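Long-range contacts in uncharacterized periplasmic protein (Bacteroides vulgatus ATCC 8482, PDB 3ELG), which is of unknown function but has a BLIP-like fold with a PepSY-like domain and is probably exported to the periplasm: residues Arg18-Lys23 / Leu55-Lys60; Lys23-Thr28 / Ser72-Phe77; Asn91-Val96 / Leu109-Glu114. All coordinates share one frame; numbering follows the deposited sequence. Where two conformers were deposited one is given.

Contact 1 of 3, residues Arg18-Lys23 / Leu55-Lys60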
loop_
_atom_site.group_PDB
_atom_site.type_symbol
_atom_site.label_atom_id
_atom_site.label_comp_id
_atom_site.label_asym_id
_atom_site.label_seq_id
_atom_site.Cartn_x
_atom_site.Cartn_y
_atom_site.Cartn_z
ATOM N N ARG A 18 0.633 7.707 -10.778
ATOM C CA ARG A 18 1.759 7.583 -11.719
ATOM C C ARG A 18 2.988 8.215 -11.097
ATOM O O ARG A 18 4.085 7.673 -11.153
ATOM C CB ARG A 18 1.435 8.222 -13.069
ATOM C CG ARG A 18 0.896 7.302 -14.074
ATOM C CD ARG A 18 0.609 8.117 -15.360
ATOM N NE ARG A 18 -0.747 8.638 -15.272
ATOM C CZ ARG A 18 -1.253 9.560 -16.083
ATOM N NH1 ARG A 18 -0.484 10.131 -17.002
ATOM N NH2 ARG A 18 -2.515 9.908 -15.960
ATOM N N GLU A 19 2.787 9.367 -10.463
ATOM C CA GLU A 19 3.910 10.095 -9.850
ATOM C C GLU A 19 4.487 9.289 -8.680
ATOM O O GLU A 19 5.723 9.176 -8.511
ATOM C CB GLU A 19 3.477 11.489 -9.387
ATOM C CG GLU A 19 3.142 12.465 -10.522
ATOM C CD GLU A 19 4.339 12.934 -11.371
ATOM O OE1 GLU A 19 5.514 12.610 -11.067
ATOM O OE2 GLU A 19 4.081 13.653 -12.361
HETATM N N MSE A 20 3.586 8.706 -7.890
HETATM C CA MSE A 20 3.970 7.930 -6.727
HETATM C C MSE A 20 4.851 6.758 -7.163
HETATM O O MSE A 20 5.896 6.489 -6.564
HETATM C CB MSE A 20 2.753 7.457 -5.911
HETATM C CG MSE A 20 3.058 6.676 -4.618
HETATM SE SE MSE A 20 3.696 4.842 -4.891
HETATM C CE MSE A 20 2.542 4.002 -3.574
ATOM N N ILE A 21 4.453 6.094 -8.241
ATOM C CA ILE A 21 5.155 4.910 -8.740
ATOM C C ILE A 21 6.506 5.323 -9.294
ATOM O O ILE A 21 7.528 4.643 -9.101
ATOM C CB ILE A 21 4.359 4.174 -9.805
ATOM C CG1 ILE A 21 3.112 3.577 -9.173
ATOM C CG2 ILE A 21 5.209 3.083 -10.436
ATOM C CD1 ILE A 21 2.000 3.212 -10.138
ATOM N N GLY A 22 6.509 6.442 -9.995
ATOM C CA GLY A 22 7.754 6.950 -10.592
ATOM C C GLY A 22 8.779 7.406 -9.562
ATOM O O GLY A 22 9.981 7.284 -9.772
ATOM N N LYS A 23 8.307 7.902 -8.437
ATOM C CA LYS A 23 9.161 8.460 -7.404
ATOM C C LYS A 23 9.723 7.348 -6.537
ATOM O O LYS A 23 10.925 7.316 -6.228
ATOM C CB LYS A 23 8.407 9.516 -6.574
ATOM C CG LYS A 23 9.201 10.093 -5.437
ATOM C CD LYS A 23 8.457 11.253 -4.780
ATOM C CE LYS A 23 9.276 11.899 -3.681
ATOM N NZ LYS A 23 8.519 13.004 -2.988
ATOM N N LEU A 55 0.355 -2.516 -5.568
ATOM C CA LEU A 55 -0.100 -1.240 -4.989
ATOM C C LEU A 55 -1.568 -1.080 -5.248
ATOM O O LEU A 55 -2.074 -1.504 -6.266
ATOM C CB LEU A 55 0.678 -0.104 -5.655
ATOM C CG LEU A 55 2.191 -0.228 -5.691
ATOM C CD1 LEU A 55 2.830 0.919 -6.492
ATOM C CD2 LEU A 55 2.794 -0.295 -4.250
ATOM N N GLU A 56 -2.249 -0.432 -4.320
ATOM C CA GLU A 56 -3.638 -0.096 -4.543
ATOM C C GLU A 56 -3.761 1.384 -4.280
ATOM O O GLU A 56 -3.111 1.918 -3.386
ATOM C CB GLU A 56 -4.546 -0.900 -3.629
ATOM C CG GLU A 56 -5.955 -0.887 -4.059
ATOM C CD GLU A 56 -6.764 -1.847 -3.252
ATOM O OE1 GLU A 56 -6.593 -1.829 -2.010
ATOM O OE2 GLU A 56 -7.553 -2.613 -3.850
ATOM N N PHE A 57 -4.586 2.034 -5.099
ATOM C CA PHE A 57 -4.830 3.459 -5.007
ATOM C C PHE A 57 -6.324 3.763 -5.033
ATOM O O PHE A 57 -7.121 3.024 -5.659
ATOM C CB PHE A 57 -4.230 4.220 -6.175
ATOM C CG PHE A 57 -2.744 4.038 -6.314
ATOM C CD1 PHE A 57 -2.230 3.006 -7.078
ATOM C CD2 PHE A 57 -1.857 4.929 -5.723
ATOM C CE1 PHE A 57 -0.873 2.849 -7.192
ATOM C CE2 PHE A 57 -0.489 4.762 -5.807
ATOM C CZ PHE A 57 0.019 3.746 -6.559
ATOM N N ASN A 58 -6.680 4.863 -4.394
ATOM C CA ASN A 58 -8.082 5.332 -4.466
ATOM C C ASN A 58 -8.351 6.083 -5.727
ATOM O O ASN A 58 -7.508 6.162 -6.612
ATOM C CB ASN A 58 -8.518 6.115 -3.204
ATOM C CG ASN A 58 -7.867 7.475 -3.081
ATOM O OD1 ASN A 58 -7.262 7.994 -4.027
ATOM N ND2 ASN A 58 -8.041 8.109 -1.895
ATOM N N SER A 59 -9.554 6.641 -5.792
ATOM C CA SER A 59 -10.042 7.241 -7.032
ATOM C C SER A 59 -9.239 8.445 -7.449
ATOM O O SER A 59 -9.225 8.815 -8.645
ATOM C CB SER A 59 -11.542 7.553 -6.980
ATOM O OG SER A 59 -11.786 8.632 -6.108
ATOM N N LYS A 60 -8.564 9.032 -6.458
ATOM C CA LYS A 60 -7.726 10.218 -6.611
ATOM C C LYS A 60 -6.242 9.909 -6.768
ATOM O O LYS A 60 -5.401 10.820 -6.895
ATOM C CB LYS A 60 -7.929 11.147 -5.426
ATOM C CG LYS A 60 -9.346 11.633 -5.359
ATOM C CD LYS A 60 -9.664 12.281 -4.037
ATOM C CE LYS A 60 -8.761 13.461 -3.781
ATOM N NZ LYS A 60 -9.358 14.361 -2.739
#
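F57 gives up the most surface here, M20 next and L55 third, and together with I21 they pack helix 15-24 onto strand 54-57. The short axes of helix and strand lie 10.9 Å apart and run roughly antiparallel, at 152°, so side chains from both elements meet between them. F57 and L55, two residues apart on the strand, both point toward the helix, while E56 between them points away. M20 is a selenomethionine introduced for the crystal work. Its CG stands anti to the backbone N (chi1 -177°), and bends at chi2 and chi3 carry CE to 3.8 Å from F57 CE2 and almost as near to CZ. SE itself lies at the edge of the F57 ring, 5.4 Å from its centroid, a Met-aromatic contact made with the ring rim. The same methyl, CE, comes within 4.3 Å of L55 CD1. I21, the next residue on the helix, adds a second approach: its CG1 touches L55 CD1 at 3.8 Å and F57 CZ at 4.1 Å, while I21 CD1 lies near F57 CZ and CE1. F57 is thus met at its far end by both helix residues, each crossing it obliquely. W63 and I66 of strand 63-67 also touch M20, and V47 and L49 of strand 43-49 lie against F57 and L55 respectively. This is helix-on-sheet packing of a BLIP-like fold. With carbon and selenium as the meeting atoms, the contact rests on shape and dispersion rather than on directed polar bonds, as suits its buried place.

Contact 2 of 3, residues Lys23-Thr28 / Ser72-Phe77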
loop_
_atom_site.group_PDB
_atom_site.type_symbol
_atom_site.label_atom_id
_atom_site.label_comp_id
_atom_site.label_asym_id
_atom_site.label_seq_id
_atom_site.Cartn_x
_atom_site.Cartn_y
_atom_site.Cartn_z
ATOM N N LYS A 23 8.307 7.902 -8.437
ATOM C CA LYS A 23 9.161 8.460 -7.404
ATOM C C LYS A 23 9.723 7.348 -6.537
ATOM O O LYS A 23 10.925 7.316 -6.228
ATOM C CB LYS A 23 8.407 9.516 -6.574
ATOM C CG LYS A 23 9.201 10.093 -5.437
ATOM C CD LYS A 23 8.457 11.253 -4.780
ATOM C CE LYS A 23 9.276 11.899 -3.681
ATOM N NZ LYS A 23 8.519 13.004 -2.988
ATOM N N HIS A 24 8.850 6.427 -6.142
ATOM C CA HIS A 24 9.155 5.504 -5.077
ATOM C C HIS A 24 9.492 4.077 -5.492
ATOM O O HIS A 24 10.030 3.309 -4.669
ATOM C CB HIS A 24 8.045 5.476 -4.073
ATOM C CG HIS A 24 7.873 6.759 -3.342
ATOM N ND1 HIS A 24 8.808 7.220 -2.432
ATOM C CD2 HIS A 24 6.925 7.718 -3.437
ATOM C CE1 HIS A 24 8.428 8.407 -1.996
ATOM N NE2 HIS A 24 7.280 8.719 -2.571
ATOM N N PHE A 25 9.169 3.751 -6.748
ATOM C CA PHE A 25 9.354 2.421 -7.354
ATOM C C PHE A 25 10.000 2.505 -8.729
ATOM O O PHE A 25 9.624 1.822 -9.701
ATOM C CB PHE A 25 8.002 1.642 -7.363
ATOM C CG PHE A 25 7.460 1.419 -5.983
ATOM C CD1 PHE A 25 7.946 0.406 -5.193
ATOM C CD2 PHE A 25 6.539 2.284 -5.434
ATOM C CE1 PHE A 25 7.513 0.224 -3.930
ATOM C CE2 PHE A 25 6.094 2.137 -4.125
ATOM C CZ PHE A 25 6.561 1.094 -3.373
ATOM N N SER A 26 11.017 3.364 -8.824
ATOM C CA SER A 26 11.680 3.593 -10.101
ATOM C C SER A 26 12.518 2.392 -10.530
ATOM O O SER A 26 12.996 2.346 -11.647
ATOM C CB SER A 26 12.589 4.822 -10.047
ATOM O OG SER A 26 13.555 4.673 -9.017
ATOM N N GLN A 27 12.731 1.469 -9.607
ATOM C CA GLN A 27 13.443 0.223 -9.942
ATOM C C GLN A 27 12.604 -0.719 -10.808
ATOM O O GLN A 27 13.106 -1.664 -11.381
ATOM C CB GLN A 27 13.890 -0.530 -8.681
ATOM C CG GLN A 27 12.788 -1.344 -8.022
ATOM C CD GLN A 27 11.943 -0.543 -7.042
ATOM O OE1 GLN A 27 11.992 0.694 -7.036
ATOM N NE2 GLN A 27 11.180 -1.247 -6.197
ATOM N N THR A 28 11.318 -0.435 -10.924
ATOM C CA THR A 28 10.469 -1.282 -11.738
ATOM C C THR A 28 9.457 -0.435 -12.551
ATOM O O THR A 28 9.618 0.782 -12.722
ATOM C CB THR A 28 9.818 -2.414 -10.840
ATOM O OG1 THR A 28 9.123 -3.372 -11.659
ATOM C CG2 THR A 28 8.901 -1.820 -9.729
ATOM N N SER A 72 11.008 -4.830 2.264
ATOM C CA SER A 72 10.515 -3.790 3.162
ATOM C C SER A 72 9.811 -2.682 2.391
ATOM O O SER A 72 10.278 -2.203 1.363
ATOM C CB SER A 72 11.664 -3.145 3.954
ATOM O OG SER A 72 12.257 -4.079 4.824
ATOM N N VAL A 73 8.715 -2.222 2.974
ATOM C CA VAL A 73 8.051 -1.018 2.527
ATOM C C VAL A 73 9.006 0.185 2.625
ATOM O O VAL A 73 9.668 0.394 3.652
ATOM C CB VAL A 73 6.791 -0.764 3.408
ATOM C CG1 VAL A 73 6.115 0.590 3.087
ATOM C CG2 VAL A 73 5.804 -1.943 3.273
ATOM N N PRO A 74 9.084 1.001 1.566
ATOM C CA PRO A 74 9.886 2.214 1.786
ATOM C C PRO A 74 9.442 3.020 3.015
ATOM O O PRO A 74 8.257 3.259 3.235
ATOM C CB PRO A 74 9.682 2.988 0.477
ATOM C CG PRO A 74 9.412 1.970 -0.526
ATOM C CD PRO A 74 8.559 0.933 0.196
ATOM N N SER A 75 10.422 3.429 3.807
ATOM C CA SER A 75 10.146 3.973 5.141
ATOM C C SER A 75 9.325 5.266 5.103
ATOM O O SER A 75 8.644 5.618 6.064
ATOM C CB SER A 75 11.459 4.188 5.912
ATOM O OG SER A 75 12.195 5.200 5.278
ATOM N N THR A 76 9.351 5.951 3.976
ATOM C CA THR A 76 8.639 7.226 3.859
ATOM C C THR A 76 7.128 7.085 4.069
ATOM O O THR A 76 6.421 8.023 4.417
ATOM C CB THR A 76 8.948 7.907 2.498
ATOM O OG1 THR A 76 8.437 9.242 2.507
ATOM C CG2 THR A 76 8.343 7.110 1.363
ATOM N N PHE A 77 6.649 5.875 3.844
ATOM C CA PHE A 77 5.221 5.581 3.862
ATOM C C PHE A 77 4.691 5.287 5.287
ATOM O O PHE A 77 3.472 5.259 5.550
ATOM C CB PHE A 77 4.931 4.392 2.961
ATOM C CG PHE A 77 5.103 4.694 1.454
ATOM C CD1 PHE A 77 4.324 5.656 0.833
ATOM C CD2 PHE A 77 6.020 3.992 0.713
ATOM C CE1 PHE A 77 4.492 5.924 -0.513
ATOM C CE2 PHE A 77 6.170 4.243 -0.651
ATOM C CZ PHE A 77 5.400 5.212 -1.256
#
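H24, the last residue of helix 15-24, leans over the 72-77 loop with its CG anti to the carbonyl carbon (chi1 -66°). Its CB already touches the far end of F77, 3.9 Å from CZ. One atom further out, CG comes to 3.6 Å from that CZ, CD2 is nearly as close, and NE2 still lies near. F77 CZ therefore sits over one face of the imidazole, displaced toward the rim, and the two rings form an edge-to-face pair with the edge of F77 toward H24, centroids 4.8 Å apart and planes at 60°. The opposite face of the imidazole is covered by K23 CG, so the ring is sandwiched between its own helix neighbour and the loop. At the tip, ND1 and CE1 meet the methyl of T76, with CE1 3.6 Å from CG2; the two side chains approach tip to tip. That methyl also lies over the centre of the F77 ring, completing a three-way cluster. The site joins the C-terminal end of helix 15-24 to the connection that leads from strand 63-67 into helix 80-89, in a BLIP-like fold where both helices pack on a single antiparallel sheet. Past the helix the chain leaves helical angles at F25 and closes a type I turn from F25 to T28. F25 carries the inner half of the contact: its CE2 meets F77 CE2 tip to tip at 4.1 Å, and its CZ crosses P74 at about a right angle, 4.1 Å from CD. Within the loop, P74 O accepts from F77 N as the chain tightens into the 3-10 segment 75-77. Deeper in, I66 touches both phenylalanines, and W63 stacks edge-to-face with F77.

Contact 3 of 3, residues Asn91-Val96 / Leu109-Glu114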
loop_
_atom_site.group_PDB
_atom_site.type_symbol
_atom_site.label_atom_id
_atom_site.label_comp_id
_atom_site.label_asym_id
_atom_site.label_seq_id
_atom_site.Cartn_x
_atom_site.Cartn_y
_atom_site.Cartn_z
ATOM N N ASN A 91 11.313 -4.854 16.707
ATOM C CA ASN A 91 12.641 -4.589 16.139
ATOM C C ASN A 91 13.234 -5.755 15.366
ATOM O O ASN A 91 13.036 -6.935 15.695
ATOM C CB ASN A 91 13.626 -4.139 17.219
ATOM C CG ASN A 91 15.056 -4.064 16.702
ATOM O OD1 ASN A 91 15.801 -5.044 16.764
ATOM N ND2 ASN A 91 15.453 -2.891 16.206
ATOM N N GLY A 92 13.967 -5.411 14.319
ATOM C CA GLY A 92 14.620 -6.421 13.474
ATOM C C GLY A 92 13.669 -7.119 12.499
ATOM O O GLY A 92 14.099 -7.905 11.651
ATOM N N HIS A 93 12.377 -6.852 12.654
ATOM C CA HIS A 93 11.341 -7.380 11.726
ATOM C C HIS A 93 11.126 -6.401 10.595
ATOM O O HIS A 93 11.256 -5.219 10.783
ATOM C CB HIS A 93 10.017 -7.649 12.427
ATOM C CG HIS A 93 10.025 -8.891 13.262
ATOM N ND1 HIS A 93 11.166 -9.361 13.882
ATOM C CD2 HIS A 93 9.036 -9.758 13.586
ATOM C CE1 HIS A 93 10.881 -10.464 14.550
ATOM N NE2 HIS A 93 9.595 -10.728 14.385
ATOM N N LYS A 94 10.833 -6.933 9.419
ATOM C CA LYS A 94 10.566 -6.095 8.238
ATOM C C LYS A 94 9.094 -5.895 8.088
ATOM O O LYS A 94 8.367 -6.867 8.101
ATOM C CB LYS A 94 10.910 -6.822 6.936
ATOM C CG LYS A 94 12.256 -6.624 6.318
ATOM C CD LYS A 94 12.281 -7.527 5.094
ATOM C CE LYS A 94 13.628 -7.600 4.466
ATOM N NZ LYS A 94 13.510 -8.162 3.079
ATOM N N THR A 95 8.655 -4.656 7.866
ATOM C CA THR A 95 7.292 -4.428 7.369
ATOM C C THR A 95 7.281 -4.575 5.858
ATOM O O THR A 95 7.890 -3.797 5.144
ATOM C CB THR A 95 6.748 -3.000 7.731
ATOM O OG1 THR A 95 6.663 -2.908 9.159
ATOM C CG2 THR A 95 5.378 -2.721 7.100
ATOM N N VAL A 96 6.530 -5.547 5.397
ATOM C CA VAL A 96 6.525 -5.896 3.956
ATOM C C VAL A 96 5.274 -5.410 3.251
ATOM O O VAL A 96 5.221 -5.376 2.002
ATOM C CB VAL A 96 6.732 -7.424 3.706
ATOM C CG1 VAL A 96 8.114 -7.880 4.287
ATOM C CG2 VAL A 96 5.556 -8.262 4.202
ATOM N N LEU A 109 4.064 -7.890 8.819
ATOM C CA LEU A 109 5.470 -8.278 8.907
ATOM C C LEU A 109 5.740 -9.483 8.004
ATOM O O LEU A 109 4.819 -10.158 7.515
ATOM C CB LEU A 109 5.896 -8.610 10.346
ATOM C CG LEU A 109 5.528 -7.516 11.358
ATOM C CD1 LEU A 109 6.024 -7.832 12.779
ATOM C CD2 LEU A 109 6.083 -6.154 10.904
ATOM N N GLU A 110 7.020 -9.745 7.866
ATOM C CA GLU A 110 7.493 -10.823 6.998
ATOM C C GLU A 110 6.905 -12.161 7.435
ATOM O O GLU A 110 6.690 -13.055 6.616
ATOM C CB GLU A 110 9.027 -10.915 7.009
ATOM C CG GLU A 110 9.557 -11.601 8.257
ATOM C CD GLU A 110 9.512 -10.722 9.503
ATOM O OE1 GLU A 110 10.207 -9.671 9.514
ATOM O OE2 GLU A 110 8.779 -11.090 10.458
ATOM N N ASN A 111 6.694 -12.296 8.744
ATOM C CA ASN A 111 6.133 -13.528 9.337
ATOM C C ASN A 111 4.608 -13.599 9.300
ATOM O O ASN A 111 3.982 -14.551 9.768
ATOM C CB ASN A 111 6.677 -13.759 10.754
ATOM C CG ASN A 111 6.054 -12.835 11.793
ATOM O OD1 ASN A 111 5.415 -11.848 11.457
ATOM N ND2 ASN A 111 6.242 -13.160 13.065
ATOM N N GLY A 112 4.012 -12.578 8.715
ATOM C CA GLY A 112 2.588 -12.524 8.542
ATOM C C GLY A 112 1.787 -11.894 9.670
ATOM O O GLY A 112 0.568 -11.790 9.610
ATOM N N LEU A 113 2.484 -11.567 10.736
ATOM C CA LEU A 113 1.858 -10.817 11.831
ATOM C C LEU A 113 1.350 -9.502 11.260
ATOM O O LEU A 113 2.079 -8.861 10.501
ATOM C CB LEU A 113 2.876 -10.529 12.920
ATOM C CG LEU A 113 2.486 -10.684 14.376
ATOM C CD1 LEU A 113 1.842 -12.072 14.618
ATOM C CD2 LEU A 113 3.727 -10.412 15.245
ATOM N N GLU A 114 0.132 -9.101 11.642
ATOM C CA GLU A 114 -0.389 -7.777 11.281
ATOM C C GLU A 114 -0.488 -6.925 12.514
ATOM O O GLU A 114 -0.988 -7.357 13.527
ATOM C CB GLU A 114 -1.737 -7.885 10.625
ATOM C CG GLU A 114 -2.270 -6.533 10.113
ATOM C CD GLU A 114 -3.716 -6.595 9.647
ATOM O OE1 GLU A 114 -3.990 -7.361 8.699
ATOM O OE2 GLU A 114 -4.560 -5.857 10.205
#
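Polar bonds centre on the carboxylate of E110. K94 N gives its hydrogen to OE1 at 2.8 Å, a fairly straight bond (161°) that meets the oxygen nearly along its C-O axis. The other oxygen, OE2, takes N111 N from above the carboxylate plane, so two backbone N-H groups, one on each segment, fix the group's rotation. E110 CG sits between the backbone N and the carbonyl carbon (chi1 78°), and a bend at chi2 folds the chain back to this position. A weak bond from E110 N to K94 O, 3.2 Å, runs the other way, so K94 and E110 clasp each other through backbone and side chain. Beside it, L109 CA makes a CA-H...O contact of 3.3 Å with the same carbonyl. The H93 ring stands almost perpendicular to the carboxylate, its plane 83° away, with CD2 3.4 Å from OE2. H93 NE2 is 4.0 Å from E110 OE2, and the negative charge could favour a protonated imidazole, whose charge state is not seen. Van der Waals contacts follow the strand side. L109 CD1 meets the edge of the H93 ring at CD2, while CD2 of L109 touches T95 OG1, and V96 CG1 crosses the base of E110, 4.0 Å from its CA. The backbone pairing is a single antiparallel, non-hydrogen-bonded bridge of T95 with L109. Beyond it, a type I turn (L109-G112) plus G1 bulge forms the hairpin between strands 104-109 and 114-117: G112 N, at positive phi, bonds to L109 O and L109 N to L113 O, while N111 OD1 accepts L113 N in an Asx turn. The site sits at the end of strands 95-101 and 104-109 away from their connecting turn, with T95 and L109 against M86 of helix 80-89.

Contacts 1 and 2 share helix 15-24 and alternate along the chain, their centres 11 Å apart: contact 1 lays the body of the helix on strand 54-57, contact 2 ties its end to the 72-77 loop. They merge where M20 SE lies 3.7 Å from F25 CE2. Contact 1 is buried, contacts 2 and 3 only partly. Chemistry follows place: aliphatic, selenium and aromatic packing inside, ring stacking at the helix end, then a carboxylate gripped by backbone N-H groups at the more exposed strand ends of contact 3. Contact 2 bridges the others, since V73 N probably bonds to T95 O; contacts 1 and 3 do not touch, though both reach the same sheet.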